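Local structure of cytochrome P450 (Picrophilus torridus, 2RFB) at residues 86-90 against 311-316; 109-113 against 157-161. The protein binds heme through a cysteine thiolate and probably acts as a P450 monooxygenase, inserting one atom of molecular oxygen into a substrate. The contacts are given in a common frame with arbitrary orientation. Numbering follows the deposited sequence.

Interaction 1: residues 86-90 against 311-316; sequences IKNID and DILNHF
Where a helix end meets the turn that leaves another helix, shape can do most of the work, as residues 86-90 and 311-316 illustrate. Segment 311-316 is the last helical turn plus Phe316, which leaves helical geometry (phi/psi -102/144). Segment 86-90 bends away from the end of its own helix. CA atoms of Ile86 and Asp311 lie 7.3 Å apart, those of Asp90 and Phe316 8.7 Å. Ile86 (chi1 t, chi2 p) is the main bump: its CD1 packs against both Ile312 CG1 (4.1 Å) and Phe316 CE2 (4.5 Å), while its CG1 lies 4.0 Å from His315 CB. In return His315, with chi1 t, extends into the concave side of the turn, where Ile86 O sits over one ring face, 3.3 Å from His315 NE2 at an angle too poor for a hydrogen bond. Phe316 (chi1 m) swings its ring back, so that Ile89 CG2 rests 3.6 Å from Phe316 CZ. Together the pieces bury 327 Å². This is plain helix-end packing away from the annotated sites. It brings the C-terminus of helix 298-315 against the exit of helix 75-86, with Tyr98 of helix 94-99 touching Ile86 and Ile89, and helix 175-206 receiving Ile312.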
ATOM      1  N   ILE A  86      -9.084   6.346  17.948  1.00 71.37           N
ATOM      2  CA  ILE A  86     -10.454   5.818  17.888  1.00 71.20           C
ATOM      3  C   ILE A  86     -11.302   6.310  19.084  1.00 72.46           C
ATOM      4  O   ILE A  86     -12.538   6.326  18.997  1.00 73.31           O
ATOM      5  CB  ILE A  86     -10.410   4.252  17.859  1.00 71.51           C
ATOM      6  CG1 ILE A  86     -11.673   3.636  17.245  1.00 71.03           C
ATOM      7  CG2 ILE A  86     -10.173   3.646  19.295  1.00 69.15           C
ATOM      8  CD1 ILE A  86     -11.866   3.804  15.798  1.00 70.12           C
ATOM      9  N   LYS A  87     -10.635   6.713  20.183  1.00 72.71           N
ATOM     10  CA  LYS A  87     -11.268   7.056  21.478  1.00 73.40           C
ATOM     11  C   LYS A  87     -12.499   7.920  21.359  1.00 73.24           C
ATOM     12  O   LYS A  87     -13.451   7.779  22.124  1.00 72.78           O
ATOM     13  CB  LYS A  87     -10.290   7.851  22.353  1.00 73.69           C
ATOM     14  CG  LYS A  87      -9.717   7.149  23.548  1.00 74.54           C
ATOM     15  CD  LYS A  87      -8.810   8.139  24.281  1.00 76.72           C
ATOM     16  CE  LYS A  87      -8.174   7.534  25.518  1.00 79.40           C
ATOM     17  NZ  LYS A  87      -7.820   8.601  26.521  1.00 81.73           N
ATOM     18  N   ASN A  88     -12.439   8.837  20.407  1.00 73.18           N
ATOM     19  CA  ASN A  88     -13.286  10.012  20.403  1.00 74.37           C
ATOM     20  C   ASN A  88     -13.474  10.412  18.964  1.00 73.98           C
ATOM     21  O   ASN A  88     -13.183  11.547  18.569  1.00 74.87           O
ATOM     22  CB  ASN A  88     -12.564  11.138  21.124  1.00 75.18           C
ATOM     23  CG  ASN A  88     -11.100  11.262  20.690  1.00 78.77           C
ATOM     24  OD1 ASN A  88     -10.609  10.519  19.798  1.00 80.33           O
ATOM     25  ND2 ASN A  88     -10.375  12.187  21.345  1.00 82.50           N
ATOM     26  N   ILE A  89     -13.914   9.454  18.166  1.00 72.18           N
ATOM     27  CA  ILE A  89     -13.963   9.661  16.762  1.00 70.56           C
ATOM     28  C   ILE A  89     -15.406   9.841  16.392  1.00 70.17           C
ATOM     29  O   ILE A  89     -15.713  10.413  15.364  1.00 70.28           O
ATOM     30  CB  ILE A  89     -13.365   8.446  16.031  1.00 70.27           C
ATOM     31  CG1 ILE A  89     -12.905   8.821  14.651  1.00 68.16           C
ATOM     32  CG2 ILE A  89     -14.349   7.305  15.967  1.00 69.09           C
ATOM     33  CD1 ILE A  89     -12.459   7.622  13.947  1.00 72.36           C
ATOM     34  N   ASP A  90     -16.293   9.349  17.248  1.00 69.22           N
ATOM     35  CA  ASP A  90     -17.705   9.364  16.951  1.00 69.42           C
ATOM     36  C   ASP A  90     -18.129  10.656  16.255  1.00 68.82           C
ATOM     37  O   ASP A  90     -17.699  11.758  16.629  1.00 67.75           O
ATOM     38  CB  ASP A  90     -18.521   9.144  18.232  1.00 69.93           C
ATOM     39  CG  ASP A  90     -18.203   7.824  18.880  1.00 71.24           C
ATOM     40  OD1 ASP A  90     -18.909   6.817  18.574  1.00 69.19           O
ATOM     41  OD2 ASP A  90     -17.205   7.801  19.652  1.00 73.72           O
ATOM     42  N   ASP A 311     -10.212  -2.679  16.809  1.00 63.51           N
ATOM     43  CA  ASP A 311     -10.611  -1.448  17.449  1.00 64.96           C
ATOM     44  C   ASP A 311     -11.912  -0.869  16.909  1.00 64.81           C
ATOM     45  O   ASP A 311     -12.711  -0.333  17.694  1.00 65.39           O
ATOM     46  CB  ASP A 311      -9.510  -0.400  17.314  1.00 65.88           C
ATOM     47  CG  ASP A 311      -8.384  -0.624  18.291  1.00 69.86           C
ATOM     48  OD1 ASP A 311      -8.498  -1.519  19.178  1.00 71.34           O
ATOM     49  OD2 ASP A 311      -7.393   0.118  18.176  1.00 73.85           O
ATOM     50  N   ILE A 312     -12.136  -0.956  15.596  1.00 63.60           N
ATOM     51  CA  ILE A 312     -13.348  -0.376  15.049  1.00 63.29           C
ATOM     52  C   ILE A 312     -14.481  -1.244  15.508  1.00 62.42           C
ATOM     53  O   ILE A 312     -15.492  -0.772  15.947  1.00 62.57           O
ATOM     54  CB  ILE A 312     -13.310  -0.295  13.529  1.00 63.62           C
ATOM     55  CG1 ILE A 312     -12.452   0.865  13.073  1.00 62.35           C
ATOM     56  CG2 ILE A 312     -14.713  -0.231  12.909  1.00 64.44           C
ATOM     57  CD1 ILE A 312     -12.056   0.691  11.592  1.00 62.13           C
ATOM     58  N   LEU A 313     -14.312  -2.540  15.442  1.00 63.32           N
ATOM     59  CA  LEU A 313     -15.422  -3.388  15.834  1.00 63.06           C
ATOM     60  C   LEU A 313     -15.786  -3.275  17.306  1.00 63.49           C
ATOM     61  O   LEU A 313     -16.976  -3.390  17.627  1.00 63.44           O
ATOM     62  CB  LEU A 313     -15.211  -4.833  15.390  1.00 63.77           C
ATOM     63  CG  LEU A 313     -15.340  -5.088  13.876  1.00 62.62           C
ATOM     64  CD1 LEU A 313     -14.930  -6.513  13.570  1.00 63.60           C
ATOM     65  CD2 LEU A 313     -16.759  -4.912  13.481  1.00 64.36           C
ATOM     66  N   ASN A 314     -14.815  -3.021  18.197  1.00 63.07           N
ATOM     67  CA  ASN A 314     -15.146  -2.911  19.631  1.00 63.82           C
ATOM     68  C   ASN A 314     -15.636  -1.519  20.055  1.00 64.77           C
ATOM     69  O   ASN A 314     -16.127  -1.341  21.157  1.00 64.52           O
ATOM     70  CB  ASN A 314     -13.963  -3.321  20.522  1.00 63.89           C
ATOM     71  CG  ASN A 314     -13.695  -4.814  20.498  1.00 63.29           C
ATOM     72  OD1 ASN A 314     -12.811  -5.280  19.784  1.00 67.46           O
ATOM     73  ND2 ASN A 314     -14.458  -5.567  21.257  1.00 64.37           N
ATOM     74  N   HIS A 315     -15.450  -0.526  19.198  1.00 65.71           N
ATOM     75  CA  HIS A 315     -15.853   0.825  19.515  1.00 67.16           C
ATOM     76  C   HIS A 315     -17.308   1.107  19.118  1.00 67.64           C
ATOM     77  O   HIS A 315     -18.027   1.759  19.850  1.00 67.80           O
ATOM     78  CB  HIS A 315     -14.903   1.851  18.863  1.00 67.44           C
ATOM     79  CG  HIS A 315     -15.070   3.225  19.413  1.00 67.50           C
ATOM     80  ND1 HIS A 315     -15.864   4.175  18.808  1.00 66.98           N
ATOM     81  CD2 HIS A 315     -14.619   3.784  20.565  1.00 70.99           C
ATOM     82  CE1 HIS A 315     -15.871   5.273  19.552  1.00 69.19           C
ATOM     83  NE2 HIS A 315     -15.123   5.065  20.623  1.00 68.28           N
ATOM     84  N   PHE A 316     -17.740   0.603  17.968  1.00 68.66           N
ATOM     85  CA  PHE A 316     -19.121   0.811  17.515  1.00 69.84           C
ATOM     86  C   PHE A 316     -20.033  -0.425  17.747  1.00 70.58           C
ATOM     87  O   PHE A 316     -19.589  -1.544  17.625  1.00 70.65           O
ATOM     88  CB  PHE A 316     -19.111   1.220  16.025  1.00 69.58           C
ATOM     89  CG  PHE A 316     -18.287   2.456  15.740  1.00 68.49           C
ATOM     90  CD1 PHE A 316     -18.759   3.723  16.083  1.00 68.93           C
ATOM     91  CD2 PHE A 316     -17.032   2.350  15.146  1.00 65.88           C
ATOM     92  CE1 PHE A 316     -17.977   4.877  15.812  1.00 69.29           C
ATOM     93  CE2 PHE A 316     -16.250   3.482  14.884  1.00 64.06           C
ATOM     94  CZ  PHE A 316     -16.720   4.736  15.202  1.00 67.61           C
TER

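Interaction 2: residues 109-113 against 157-161; sequences KILGI and HGIIN
A Schellman motif closing one helix, joined directly to the N-terminus of another, is the heart of this contact, and it shows how main-chain groups left over at two helix ends can satisfy each other. Helix 101-111 stops at Gly112, the C-prime residue (phi/psi 98/22), with Gly112 N weakly bonded to Lys109 O at 3.2 Å. Helix 159-164 starts after Gly158, its N-cap (phi/psi -63/-177). The backbones almost touch: CA of Leu111 is 4.6 Å from CA of Ile159, and CA of Gly112 is 4.5 Å from CA of Gly158. The closeness itself demands glycine at 158, where a CB would collide with Ile110 O, Leu111 O and Gly112 N; Gly112 is called for by its own positive phi, at which a CB would jam against the carbonyl O of Leu111.

Hydrophobic side chains flank this seam, burying 316 Å² with the backbone. Ile110 CG2 meets Ile159 CG1 at 3.9 Å. Leu111 (chi1 m, chi2 t) points away overall, yet its CB lies 3.9 Å from Ile160 CD1; Ile160, also m and t, sends that methyl on to Ile113 CD1 at 3.6 Å. Helix 175-206 covers Leu111 and Ile160 through Ile182, and Phe121 of helix 118-129 touches Leu111 and Ile113. The side chain of Ile110 comes within about 7 Å of the heme, so the junction lies near the cofactor. Two consecutive carbonyls of the ending helix accept from two consecutive amides of the beginning one: Ile159 N donates to Ile110 O (3.0 Å, 163°), and Ile160 N to Leu111 O (2.8 Å, 161°).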
ATOM      1  N   LYS A 109       7.279   6.132  13.277  1.00 66.78           N
ATOM      2  CA  LYS A 109       7.960   5.426  14.369  1.00 67.79           C
ATOM      3  C   LYS A 109       8.998   4.478  13.802  1.00 67.61           C
ATOM      4  O   LYS A 109      10.125   4.461  14.262  1.00 67.42           O
ATOM      5  CB  LYS A 109       6.997   4.639  15.257  1.00 68.35           C
ATOM      6  CG  LYS A 109       7.685   3.649  16.207  1.00 70.00           C
ATOM      7  CD  LYS A 109       7.988   4.186  17.616  1.00 71.17           C
ATOM      8  CE  LYS A 109       8.669   3.037  18.386  1.00 72.28           C
ATOM      9  NZ  LYS A 109       8.736   3.117  19.879  1.00 75.56           N
ATOM     10  N   ILE A 110       8.585   3.689  12.818  1.00 67.20           N
ATOM     11  CA  ILE A 110       9.467   2.790  12.113  1.00 67.15           C
ATOM     12  C   ILE A 110      10.595   3.577  11.452  1.00 66.45           C
ATOM     13  O   ILE A 110      11.738   3.170  11.545  1.00 66.63           O
ATOM     14  CB  ILE A 110       8.665   1.915  11.093  1.00 67.73           C
ATOM     15  CG1 ILE A 110       7.806   0.903  11.855  1.00 69.32           C
ATOM     16  CG2 ILE A 110       9.583   1.172  10.118  1.00 68.24           C
ATOM     17  CD1 ILE A 110       6.769   0.166  11.015  1.00 67.77           C
ATOM     18  N   LEU A 111      10.310   4.714  10.815  1.00 65.48           N
ATOM     19  CA  LEU A 111      11.412   5.474  10.197  1.00 64.57           C
ATOM     20  C   LEU A 111      12.465   5.935  11.215  1.00 64.00           C
ATOM     21  O   LEU A 111      13.659   5.952  10.925  1.00 63.25           O
ATOM     22  CB  LEU A 111      10.919   6.665   9.383  1.00 63.83           C
ATOM     23  CG  LEU A 111      10.111   6.351   8.115  1.00 65.86           C
ATOM     24  CD1 LEU A 111       9.344   7.597   7.568  1.00 63.52           C
ATOM     25  CD2 LEU A 111      10.965   5.684   7.068  1.00 61.96           C
ATOM     26  N   GLY A 112      12.003   6.281  12.409  1.00 64.08           N
ATOM     27  CA  GLY A 112      12.828   6.939  13.433  1.00 63.85           C
ATOM     28  C   GLY A 112      12.647   8.458  13.487  1.00 64.38           C
ATOM     29  O   GLY A 112      13.515   9.150  13.958  1.00 64.46           O
ATOM     30  N   ILE A 113      11.534   8.996  12.991  1.00 64.98           N
ATOM     31  CA  ILE A 113      11.349  10.434  13.041  1.00 65.44           C
ATOM     32  C   ILE A 113      11.196  10.807  14.513  1.00 67.18           C
ATOM     33  O   ILE A 113      10.353  10.240  15.205  1.00 67.53           O
ATOM     34  CB  ILE A 113      10.091  10.899  12.243  1.00 65.10           C
ATOM     35  CG1 ILE A 113      10.187  10.542  10.752  1.00 63.38           C
ATOM     36  CG2 ILE A 113       9.812  12.401  12.480  1.00 63.50           C
ATOM     37  CD1 ILE A 113      11.291  11.297   9.979  1.00 61.31           C
ATOM     38  N   HIS A 157      17.212   3.431  16.189  1.00 86.49           N
ATOM     39  CA  HIS A 157      17.194   2.027  15.731  1.00 85.35           C
ATOM     40  C   HIS A 157      16.378   1.864  14.456  1.00 83.69           C
ATOM     41  O   HIS A 157      16.542   0.838  13.744  1.00 84.50           O
ATOM     42  CB  HIS A 157      16.810   0.999  16.832  1.00 86.20           C
ATOM     43  CG  HIS A 157      15.428   1.167  17.404  1.00 88.17           C
ATOM     44  ND1 HIS A 157      15.205   1.577  18.706  1.00 89.73           N
ATOM     45  CD2 HIS A 157      14.203   0.939  16.869  1.00 89.74           C
ATOM     46  CE1 HIS A 157      13.904   1.616  18.938  1.00 90.79           C
ATOM     47  NE2 HIS A 157      13.273   1.243  17.838  1.00 91.29           N
ATOM     48  N   GLY A 158      15.562   2.892  14.150  1.00 80.37           N
ATOM     49  CA  GLY A 158      14.677   2.900  12.979  1.00 76.28           C
ATOM     50  C   GLY A 158      15.352   2.853  11.614  1.00 73.69           C
ATOM     51  O   GLY A 158      16.578   2.784  11.527  1.00 72.89           O
ATOM     52  N   ILE A 159      14.543   2.915  10.545  1.00 71.31           N
ATOM     53  CA  ILE A 159      15.050   2.825   9.170  1.00 69.36           C
ATOM     54  C   ILE A 159      15.983   3.952   8.765  1.00 68.21           C
ATOM     55  O   ILE A 159      16.973   3.721   8.080  1.00 67.86           O
ATOM     56  CB  ILE A 159      13.933   2.757   8.122  1.00 69.65           C
ATOM     57  CG1 ILE A 159      13.036   1.534   8.353  1.00 70.49           C
ATOM     58  CG2 ILE A 159      14.532   2.762   6.707  1.00 68.51           C
ATOM     59  CD1 ILE A 159      13.780   0.225   8.552  1.00 70.35           C
ATOM     60  N   ILE A 160      15.665   5.178   9.159  1.00 67.08           N
ATOM     61  CA  ILE A 160      16.569   6.280   8.852  1.00 66.21           C
ATOM     62  C   ILE A 160      17.974   5.901   9.264  1.00 65.86           C
ATOM     63  O   ILE A 160      18.890   5.995   8.457  1.00 65.67           O
ATOM     64  CB  ILE A 160      16.124   7.627   9.480  1.00 66.20           C
ATOM     65  CG1 ILE A 160      14.836   8.105   8.785  1.00 65.35           C
ATOM     66  CG2 ILE A 160      17.214   8.660   9.316  1.00 64.45           C
ATOM     67  CD1 ILE A 160      14.025   9.049   9.601  1.00 65.15           C
ATOM     68  N   ASN A 161      18.135   5.422  10.499  1.00 65.75           N
ATOM     69  CA  ASN A 161      19.460   5.037  10.990  1.00 65.56           C
ATOM     70  C   ASN A 161      20.095   3.897  10.204  1.00 65.74           C
ATOM     71  O   ASN A 161      21.326   3.794  10.122  1.00 66.14           O
ATOM     72  CB  ASN A 161      19.438   4.672  12.479  1.00 65.46           C
ATOM     73  CG  ASN A 161      20.828   4.318  13.012  1.00 65.38           C
ATOM     74  OD1 ASN A 161      21.592   5.199  13.399  1.00 63.26           O
ATOM     75  ND2 ASN A 161      21.167   3.024  12.998  1.00 64.56           N
TER

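Overall arrangement
The two contacts contrast two ways of using a helix terminus. Interaction 2 is buried, near the heme, and joins its partners main chain to main chain, with Gly158 permitting the approach, Gly112 turning the chain out of its helix, and aliphatic side chains sealing it. Interaction 1 is only partly buried, farther from the chain centre, and relies on side chains: its isoleucines are buried while Lys87 and Asp90 remain exposed. The centres of interactions 1 and 2 lie about 28 Å apart and their nearest atoms about 15 Å, so they do not touch. Both nevertheless back onto the long helix 175-206, through Ile312 in interaction 1 and through Leu111 and Ile160 in interaction 2. Interaction 1 spans 220 intervening residues, interaction 2 only 43.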